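Local structure of HicB3 antitoxin (Yersinia pestis, 4P78) at residues M1-G13 / R71-I84. The protein binds the HicA3 toxin as the antitoxin of a Yersinia pestis toxin-antitoxin pair and thereby probably neutralises it. Sequence-based numbering, arbitrary orientation.
Sequences MIYPIFIFKTVEG and RLKEEGGILGFVEI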
loop_
_atom_site.group_PDB
_atom_site.type_symbol
_atom_site.label_atom_id
_atom_site.label_comp_id
_atom_site.label_asym_id
_atom_site.label_seq_id
_atom_site.Cartn_x
_atom_site.Cartn_y
_atom_site.Cartn_z
ATOM N N MET A 1 -3.674 -3.819 15.085
ATOM C CA MET A 1 -4.352 -4.046 13.817
ATOM C C MET A 1 -3.711 -3.239 12.681
ATOM O O MET A 1 -3.368 -2.061 12.855
ATOM C CB MET A 1 -5.835 -3.698 13.946
ATOM C CG MET A 1 -6.603 -3.757 12.639
ATOM S SD MET A 1 -8.377 -3.752 12.916
ATOM C CE MET A 1 -8.518 -2.483 14.176
ATOM N N ILE A 2 -3.541 -3.890 11.529
ATOM C CA ILE A 2 -2.960 -3.255 10.350
ATOM C C ILE A 2 -3.982 -2.396 9.624
ATOM O O ILE A 2 -5.041 -2.878 9.231
ATOM C CB ILE A 2 -2.401 -4.288 9.346
ATOM C CG1 ILE A 2 -1.305 -5.128 9.986
ATOM C CG2 ILE A 2 -1.803 -3.581 8.129
ATOM C CD1 ILE A 2 -0.050 -4.345 10.219
ATOM N N TYR A 3 -3.650 -1.122 9.432
ATOM C CA TYR A 3 -4.505 -0.222 8.679
ATOM C C TYR A 3 -3.863 0.238 7.383
ATOM O O TYR A 3 -2.653 0.473 7.325
ATOM C CB TYR A 3 -4.875 0.999 9.523
ATOM C CG TYR A 3 -6.099 0.796 10.372
ATOM C CD1 TYR A 3 -5.999 0.310 11.669
ATOM C CD2 TYR A 3 -7.363 1.095 9.876
ATOM C CE1 TYR A 3 -7.133 0.127 12.446
ATOM C CE2 TYR A 3 -8.490 0.920 10.645
ATOM C CZ TYR A 3 -8.374 0.438 11.928
ATOM O OH TYR A 3 -9.517 0.266 12.689
ATOM N N PRO A 4 -4.683 0.379 6.336
ATOM C CA PRO A 4 -4.214 0.973 5.081
ATOM C C PRO A 4 -4.108 2.478 5.206
ATOM O O PRO A 4 -4.958 3.086 5.872
ATOM C CB PRO A 4 -5.300 0.604 4.081
ATOM C CG PRO A 4 -6.550 0.445 4.930
ATOM C CD PRO A 4 -6.091 -0.060 6.267
ATOM N N ILE A 5 -3.082 3.061 4.594
ATOM C CA ILE A 5 -3.016 4.508 4.404
ATOM C C ILE A 5 -2.765 4.802 2.930
ATOM O O ILE A 5 -2.160 3.993 2.227
ATOM C CB ILE A 5 -1.914 5.169 5.270
ATOM C CG1 ILE A 5 -0.560 4.500 5.034
ATOM C CG2 ILE A 5 -2.297 5.134 6.771
ATOM C CD1 ILE A 5 0.608 5.241 5.684
ATOM N N PHE A 6 -3.270 5.933 2.451
ATOM C CA PHE A 6 -2.975 6.401 1.100
ATOM C C PHE A 6 -1.971 7.523 1.257
ATOM O O PHE A 6 -2.238 8.474 1.995
ATOM C CB PHE A 6 -4.227 6.923 0.369
ATOM C CG PHE A 6 -5.188 5.860 -0.075
ATOM C CD1 PHE A 6 -4.938 4.516 0.154
ATOM C CD2 PHE A 6 -6.345 6.211 -0.747
ATOM C CE1 PHE A 6 -5.831 3.558 -0.268
ATOM C CE2 PHE A 6 -7.239 5.251 -1.176
ATOM C CZ PHE A 6 -6.978 3.927 -0.938
ATOM N N ILE A 7 -0.810 7.434 0.604
ATOM C CA ILE A 7 0.133 8.529 0.721
ATOM C C ILE A 7 0.589 9.093 -0.624
ATOM O O ILE A 7 0.571 8.420 -1.658
ATOM C CB ILE A 7 1.376 8.133 1.548
ATOM C CG1 ILE A 7 2.267 7.166 0.797
ATOM C CG2 ILE A 7 0.975 7.559 2.900
ATOM C CD1 ILE A 7 3.531 6.842 1.555
ATOM N N PHE A 8 1.016 10.348 -0.567
ATOM C CA PHE A 8 1.302 11.153 -1.741
ATOM C C PHE A 8 2.587 11.912 -1.500
ATOM O O PHE A 8 2.839 12.382 -0.387
ATOM C CB PHE A 8 0.153 12.124 -2.025
ATOM C CG PHE A 8 -1.169 11.456 -2.164
ATOM C CD1 PHE A 8 -1.639 11.074 -3.410
ATOM C CD2 PHE A 8 -1.942 11.185 -1.043
ATOM C CE1 PHE A 8 -2.867 10.448 -3.534
ATOM C CE2 PHE A 8 -3.157 10.549 -1.171
ATOM C CZ PHE A 8 -3.617 10.178 -2.422
ATOM N N LYS A 9 3.406 12.028 -2.536
ATOM C CA LYS A 9 4.678 12.740 -2.424
ATOM C C LYS A 9 4.486 14.250 -2.251
ATOM O O LYS A 9 3.672 14.855 -2.939
ATOM C CB LYS A 9 5.536 12.464 -3.652
ATOM C CG LYS A 9 6.891 11.883 -3.326
ATOM C CD LYS A 9 7.728 12.884 -2.588
ATOM C CE LYS A 9 8.872 12.218 -1.839
ATOM N NZ LYS A 9 9.503 13.183 -0.892
ATOM N N THR A 10 5.231 14.844 -1.319
ATOM C CA THR A 10 5.277 16.296 -1.154
ATOM C C THR A 10 6.730 16.742 -1.291
ATOM O O THR A 10 7.622 15.905 -1.453
ATOM C CB THR A 10 4.742 16.768 0.224
ATOM O OG1 THR A 10 5.620 16.312 1.259
ATOM C CG2 THR A 10 3.330 16.237 0.492
ATOM N N VAL A 11 6.984 18.046 -1.196
ATOM C CA VAL A 11 8.362 18.515 -1.249
ATOM C C VAL A 11 9.090 18.103 0.038
ATOM O O VAL A 11 10.242 17.681 -0.013
ATOM C CB VAL A 11 8.455 20.051 -1.476
ATOM C CG1 VAL A 11 7.531 20.471 -2.606
ATOM C CG2 VAL A 11 8.135 20.843 -0.212
ATOM N N GLU A 12 8.398 18.174 1.176
ATOM C CA GLU A 12 8.991 17.830 2.470
ATOM C C GLU A 12 9.233 16.322 2.571
ATOM O O GLU A 12 10.292 15.879 3.022
ATOM C CB GLU A 12 8.090 18.302 3.617
ATOM C CG GLU A 12 8.110 19.811 3.895
ATOM C CD GLU A 12 6.889 20.268 4.691
ATOM O OE1 GLU A 12 5.751 19.954 4.256
ATOM O OE2 GLU A 12 7.058 20.915 5.758
ATOM N N GLY A 13 8.245 15.545 2.144
ATOM C CA GLY A 13 8.355 14.100 2.113
ATOM C C GLY A 13 7.058 13.491 1.603
ATOM O O GLY A 13 6.867 13.339 0.395
ATOM N N ARG A 71 -8.920 6.903 -6.045
ATOM C CA ARG A 71 -8.081 7.949 -5.458
ATOM C C ARG A 71 -6.609 7.584 -5.593
ATOM O O ARG A 71 -5.757 8.456 -5.724
ATOM C CB ARG A 71 -8.449 8.186 -3.991
ATOM C CG ARG A 71 -9.822 8.802 -3.820
ATOM C CD ARG A 71 -10.216 8.893 -2.361
ATOM N NE ARG A 71 -10.433 7.582 -1.766
ATOM C CZ ARG A 71 -10.847 7.399 -0.516
ATOM N NH1 ARG A 71 -11.024 6.169 -0.033
ATOM N NH2 ARG A 71 -11.068 8.450 0.257
ATOM N N LEU A 72 -6.308 6.293 -5.593
ATOM C CA LEU A 72 -4.924 5.879 -5.799
ATOM C C LEU A 72 -4.465 6.255 -7.210
ATOM O O LEU A 72 -3.419 6.885 -7.380
ATOM C CB LEU A 72 -4.761 4.382 -5.546
ATOM C CG LEU A 72 -4.848 4.026 -4.054
ATOM C CD1 LEU A 72 -4.766 2.521 -3.820
ATOM C CD2 LEU A 72 -3.786 4.774 -3.228
ATOM N N LYS A 73 -5.271 5.902 -8.204
ATOM C CA LYS A 73 -4.977 6.203 -9.602
ATOM C C LYS A 73 -4.879 7.716 -9.885
ATOM O O LYS A 73 -3.960 8.171 -10.571
ATOM C CB LYS A 73 -6.051 5.565 -10.485
ATOM C CG LYS A 73 -6.149 4.030 -10.333
ATOM C CD LYS A 73 -7.563 3.608 -9.927
ATOM C CE LYS A 73 -7.715 2.093 -9.727
ATOM N NZ LYS A 73 -9.018 1.602 -10.298
ATOM N N GLU A 74 -5.814 8.488 -9.338
ATOM C CA GLU A 74 -5.937 9.923 -9.626
ATOM C C GLU A 74 -4.701 10.799 -9.392
ATOM O O GLU A 74 -4.402 11.691 -10.196
ATOM C CB GLU A 74 -7.074 10.518 -8.791
ATOM C CG GLU A 74 -8.467 10.157 -9.244
ATOM C CD GLU A 74 -9.515 10.582 -8.226
ATOM O OE1 GLU A 74 -10.692 10.173 -8.368
ATOM O OE2 GLU A 74 -9.152 11.319 -7.275
ATOM N N GLU A 75 -4.007 10.600 -8.279
ATOM C CA GLU A 75 -3.049 11.617 -7.862
ATOM C C GLU A 75 -1.670 11.084 -7.501
ATOM O O GLU A 75 -0.872 11.785 -6.869
ATOM C CB GLU A 75 -3.618 12.407 -6.674
ATOM C CG GLU A 75 -4.861 13.248 -6.997
ATOM C CD GLU A 75 -4.591 14.370 -7.997
ATOM O OE1 GLU A 75 -3.412 14.595 -8.371
ATOM O OE2 GLU A 75 -5.569 15.030 -8.413
ATOM N N GLY A 76 -1.373 9.857 -7.908
ATOM C CA GLY A 76 -0.070 9.296 -7.605
ATOM C C GLY A 76 -0.024 8.827 -6.169
ATOM O O GLY A 76 0.962 9.037 -5.458
ATOM N N GLY A 77 -1.117 8.210 -5.733
ATOM C CA GLY A 77 -1.198 7.677 -4.390
ATOM C C GLY A 77 -0.549 6.307 -4.279
ATOM O O GLY A 77 -0.587 5.501 -5.209
ATOM N N ILE A 78 0.045 6.048 -3.122
ATOM C CA ILE A 78 0.638 4.758 -2.830
ATOM C C ILE A 78 -0.046 4.182 -1.595
ATOM O O ILE A 78 -0.349 4.917 -0.660
ATOM C CB ILE A 78 2.155 4.900 -2.619
ATOM C CG1 ILE A 78 2.782 5.461 -3.901
ATOM C CG2 ILE A 78 2.792 3.555 -2.255
ATOM C CD1 ILE A 78 4.064 6.224 -3.669
ATOM N N LEU A 79 -0.323 2.879 -1.613
ATOM C CA LEU A 79 -0.848 2.179 -0.438
ATOM C C LEU A 79 0.262 1.787 0.541
ATOM O O LEU A 79 1.268 1.175 0.158
ATOM C CB LEU A 79 -1.610 0.923 -0.859
ATOM C CG LEU A 79 -2.072 -0.048 0.238
ATOM C CD1 LEU A 79 -3.133 0.595 1.150
ATOM C CD2 LEU A 79 -2.606 -1.327 -0.404
ATOM N N GLY A 80 0.074 2.139 1.804
ATOM C CA GLY A 80 0.981 1.727 2.857
ATOM C C GLY A 80 0.216 1.054 3.982
ATOM O O GLY A 80 -1.003 0.955 3.935
ATOM N N PHE A 81 0.939 0.614 5.006
ATOM C CA PHE A 81 0.354 -0.115 6.119
ATOM C C PHE A 81 0.923 0.412 7.416
ATOM O O PHE A 81 2.140 0.574 7.546
ATOM C CB PHE A 81 0.633 -1.625 5.992
ATOM C CG PHE A 81 0.420 -2.154 4.608
ATOM C CD1 PHE A 81 1.443 -2.115 3.672
ATOM C CD2 PHE A 81 -0.816 -2.659 4.227
ATOM C CE1 PHE A 81 1.243 -2.575 2.380
ATOM C CE2 PHE A 81 -1.026 -3.129 2.935
ATOM C CZ PHE A 81 -0.001 -3.090 2.012
ATOM N N VAL A 82 0.044 0.694 8.373
ATOM C CA VAL A 82 0.473 1.059 9.718
ATOM C C VAL A 82 -0.179 0.135 10.746
ATOM O O VAL A 82 -1.374 -0.164 10.659
ATOM C CB VAL A 82 0.138 2.546 10.083
ATOM C CG1 VAL A 82 1.139 3.494 9.480
ATOM C CG2 VAL A 82 -1.272 2.912 9.657
ATOM N N GLU A 83 0.625 -0.320 11.700
ATOM C CA GLU A 83 0.143 -1.061 12.857
ATOM C C GLU A 83 -0.373 -0.058 13.876
ATOM O O GLU A 83 0.337 0.876 14.245
ATOM C CB GLU A 83 1.250 -1.922 13.480
ATOM C CG GLU A 83 1.027 -3.437 13.416
ATOM C CD GLU A 83 -0.133 -3.929 14.284
ATOM O OE1 GLU A 83 -0.596 -3.171 15.169
ATOM O OE2 GLU A 83 -0.583 -5.082 14.082
ATOM N N ILE A 84 -1.618 -0.248 14.296
ATOM C CA ILE A 84 -2.258 0.602 15.290
ATOM C C ILE A 84 -2.870 -0.284 16.368
ATOM O O ILE A 84 -3.610 -1.219 16.059
ATOM C CB ILE A 84 -3.343 1.494 14.654
ATOM C CG1 ILE A 84 -2.696 2.579 13.797
ATOM C CG2 ILE A 84 -4.217 2.135 15.729
ATOM C CD1 ILE A 84 -3.664 3.288 12.918
HETATM O O HOH W 1 2.787 11.204 -5.160
#
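Met-1 opens the strand pairing with its terminal amino group, which donates to Ile-84 O (2.8 Å) and forms a salt bridge with Glu-83 OE1 (3.1 Å), meeting that oxygen from above the carboxylate plane. Ile-2 lays CD1 across the Glu-83 chain at CG, while its CG2 reaches Phe-81 CB. Tyr-3 and Val-82 exchange two backbone hydrogen bonds, and Tyr-3 CD1 touches Ile-84 CD1. Pro-4 sets CB against Leu-79 CD1 at 3.6 Å. Ile-5 pairs with Gly-80; its CG1, held between backbone N and carbonyl carbon (chi1 54°), lies over the glycine carbonyl, and CG2 meets Val-82 CG2. On the face turned to helix 70-75, opposite Ile-5 and Ile-7, Phe-6 receives Leu-72 CD2 over its ring centre (3.6 Å to the centroid), with Arg-71 NE at the edge; Asp-69 holds that guanidinium. Ile-7 and Ile-78 exchange two backbone hydrogen bonds. Phe-8 slots CE1 against Gly-77 CA (3.3 Å), its edge meeting Glu-75 O, and a water joins Lys-9 N to Gly-76 O. Strand 78-83 edges this chain's antiparallel sheet (order 3-2-1-4), Leu-79 bonding onward to a second HicB3 subunit; helix 31-52 backs the Ile-7 face, consistent with the partial RNase H-like fold of HicB antitoxins.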